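Conserved membrane protein (PDB 6GZU) is a Chlamydia effector of the CE clan that probably combines deubiquitinase with acetyltransferase activity, this fragment holding its catalytic domain. Local coordinates at residues 134-139 against 155-160. Numbering follows the deposited sequence.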
loop_
_atom_site.group_PDB
_atom_site.type_symbol
_atom_site.label_atom_id
_atom_site.label_comp_id
_atom_site.label_asym_id
_atom_site.label_seq_id
_atom_site.Cartn_x
_atom_site.Cartn_y
_atom_site.Cartn_z
ATOM N N HIS A 134 7.204 10.875 -4.887
ATOM C CA HIS A 134 6.661 10.935 -3.534
ATOM C C HIS A 134 5.889 9.654 -3.319
ATOM O O HIS A 134 5.168 9.217 -4.206
ATOM C CB HIS A 134 5.750 12.156 -3.279
ATOM C CG HIS A 134 5.242 12.227 -1.867
ATOM N ND1 HIS A 134 6.097 12.335 -0.782
ATOM C CD2 HIS A 134 3.984 12.151 -1.351
ATOM C CE1 HIS A 134 5.385 12.345 0.337
ATOM N NE2 HIS A 134 4.100 12.247 0.022
ATOM N N TRP A 135 6.090 9.030 -2.162
ATOM C CA TRP A 135 5.436 7.778 -1.802
ATOM C C TRP A 135 4.446 7.977 -0.686
ATOM O O TRP A 135 4.741 8.675 0.298
ATOM C CB TRP A 135 6.492 6.769 -1.350
ATOM C CG TRP A 135 7.390 6.301 -2.433
ATOM C CD1 TRP A 135 8.685 6.676 -2.673
ATOM C CD2 TRP A 135 7.090 5.309 -3.384
ATOM N NE1 TRP A 135 9.186 6.005 -3.765
ATOM C CE2 TRP A 135 8.223 5.122 -4.195
ATOM C CE3 TRP A 135 5.945 4.549 -3.640
ATOM C CZ2 TRP A 135 8.232 4.212 -5.265
ATOM C CZ3 TRP A 135 5.962 3.641 -4.685
ATOM C CH2 TRP A 135 7.088 3.475 -5.484
ATOM N N THR A 136 3.265 7.368 -0.847
ATOM C CA THR A 136 2.247 7.309 0.184
ATOM C C THR A 136 1.759 5.880 0.283
ATOM O O THR A 136 2.246 4.996 -0.434
ATOM C CB THR A 136 1.081 8.235 -0.157
ATOM O OG1 THR A 136 0.505 7.844 -1.415
ATOM C CG2 THR A 136 1.533 9.690 -0.273
ATOM N N LEU A 137 0.811 5.612 1.188
ATOM C CA LEU A 137 0.376 4.221 1.428
ATOM C C LEU A 137 -1.143 4.194 1.538
ATOM O O LEU A 137 -1.723 4.995 2.277
ATOM C CB LEU A 137 0.988 3.721 2.745
ATOM C CG LEU A 137 0.646 2.275 3.130
ATOM C CD1 LEU A 137 1.305 1.317 2.127
ATOM C CD2 LEU A 137 1.079 1.971 4.576
ATOM N N VAL A 138 -1.791 3.235 0.876
ATOM C CA VAL A 138 -3.250 3.024 1.030
ATOM C C VAL A 138 -3.377 1.640 1.646
ATOM O O VAL A 138 -2.872 0.633 1.111
ATOM C CB VAL A 138 -3.966 3.071 -0.334
ATOM C CG1 VAL A 138 -5.441 2.605 -0.208
ATOM C CG2 VAL A 138 -3.913 4.483 -0.917
ATOM N N ILE A 139 -4.051 1.557 2.788
ATOM C CA ILE A 139 -4.302 0.278 3.424
ATOM C C ILE A 139 -5.807 -0.023 3.351
ATOM O O ILE A 139 -6.645 0.809 3.748
ATOM C CB ILE A 139 -3.912 0.314 4.926
ATOM C CG1 ILE A 139 -2.445 0.711 5.116
ATOM C CG2 ILE A 139 -4.241 -1.087 5.581
ATOM C CD1 ILE A 139 -2.082 1.017 6.565
ATOM N N ASN A 155 -0.693 16.439 2.823
ATOM C CA ASN A 155 -1.513 16.815 1.667
ATOM C C ASN A 155 -0.737 16.989 0.387
ATOM O O ASN A 155 -1.049 17.836 -0.410
ATOM C CB ASN A 155 -2.385 18.029 1.941
ATOM C CG ASN A 155 -3.536 17.681 2.801
ATOM O OD1 ASN A 155 -4.543 17.055 2.340
ATOM N ND2 ASN A 155 -3.408 18.011 4.072
ATOM N N PHE A 156 0.292 16.181 0.214
ATOM C CA PHE A 156 1.054 16.241 -1.017
ATOM C C PHE A 156 0.227 15.951 -2.266
ATOM O O PHE A 156 0.437 16.592 -3.300
ATOM C CB PHE A 156 2.203 15.259 -0.942
ATOM C CG PHE A 156 3.219 15.409 -2.053
ATOM C CD1 PHE A 156 3.032 14.746 -3.271
ATOM C CD2 PHE A 156 4.359 16.182 -1.899
ATOM C CE1 PHE A 156 3.941 14.840 -4.302
ATOM C CE2 PHE A 156 5.262 16.281 -2.924
ATOM C CZ PHE A 156 5.068 15.635 -4.141
ATOM N N ILE A 157 -0.700 14.992 -2.185
ATOM C CA ILE A 157 -1.527 14.693 -3.324
ATOM C C ILE A 157 -2.808 15.529 -3.294
ATOM O O ILE A 157 -3.538 15.549 -2.286
ATOM C CB ILE A 157 -1.927 13.199 -3.378
ATOM C CG1 ILE A 157 -0.695 12.302 -3.174
ATOM C CG2 ILE A 157 -2.642 12.884 -4.716
ATOM C CD1 ILE A 157 -1.046 10.813 -3.407
ATOM N N ASN A 158 -3.080 16.263 -4.369
ATOM C CA ASN A 158 -4.283 17.081 -4.382
ATOM C C ASN A 158 -5.511 16.250 -4.064
ATOM O O ASN A 158 -5.647 15.122 -4.561
ATOM C CB ASN A 158 -4.488 17.721 -5.739
ATOM C CG ASN A 158 -5.438 18.886 -5.674
ATOM O OD1 ASN A 158 -6.648 18.741 -5.521
ATOM N ND2 ASN A 158 -4.870 20.071 -5.748
ATOM N N ASN A 159 -6.419 16.781 -3.228
ATOM C CA ASN A 159 -7.627 16.035 -2.873
ATOM C C ASN A 159 -8.423 15.615 -4.101
ATOM O O ASN A 159 -9.091 14.558 -4.089
ATOM C CB ASN A 159 -8.568 16.878 -2.020
ATOM C CG ASN A 159 -8.140 17.002 -0.597
ATOM O OD1 ASN A 159 -7.286 16.281 -0.135
ATOM N ND2 ASN A 159 -8.751 17.945 0.125
ATOM N N ARG A 160 -8.378 16.436 -5.143
ATOM C CA ARG A 160 -9.082 16.144 -6.398
ATOM C C ARG A 160 -8.643 14.850 -7.059
ATOM O O ARG A 160 -9.420 14.246 -7.849
ATOM C CB ARG A 160 -8.962 17.332 -7.381
ATOM C CG ARG A 160 -9.697 18.583 -6.923
ATOM C CD ARG A 160 -9.480 19.799 -7.864
#
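The side chain of H134, on strand 134-141, packs against one face of the phenyl ring of F156, which belongs to the loop running into helix 159-174. With CG anti to the backbone N (chi1 -178°), the histidine runs from CB to its imidazole along the F156 ring, the two side chains passing in opposite directions. Its CB sits over the phenyl face, 3.7 Å from the F156 ring centroid, a CH-pi contact, and approaches F156 CE1 to 3.4 Å. Next, CG of H134 rides 3.6 Å above the phenyl plane, over the ring centre. CD2 then reaches F156 CD1 and CG, each at 3.4 Å, and NE2 ends beside F156 CB at 3.7 Å. The two planes are inclined by 32° and the centroids are 4.1 Å apart, so the aromatic pair is oblique. NE2 is also hydrogen-bonded to OD1 of D151, whose OD2 takes the backbone N-H of F156; one carboxylate thereby ties the F156 backbone to the very histidine that the F156 ring packs against. A smaller contact follows along the strand, where CD1 of I157 approaches T136 OG1 at 3.9 Å; that hydroxyl is hydrogen-bonded to L105 O. H134 also touches C204 on helix 204-217, and together with D151 they are placed as a Cys-His-Asp triad would be, consistent with the active site of a CE-clan cysteine protease. The segments thus meet by van der Waals, CH-pi and oblique ring contacts: F156 packs over part of one imidazole face, which should restrict its tilt, while the D151 bond to NE2 would set the ring's rotation.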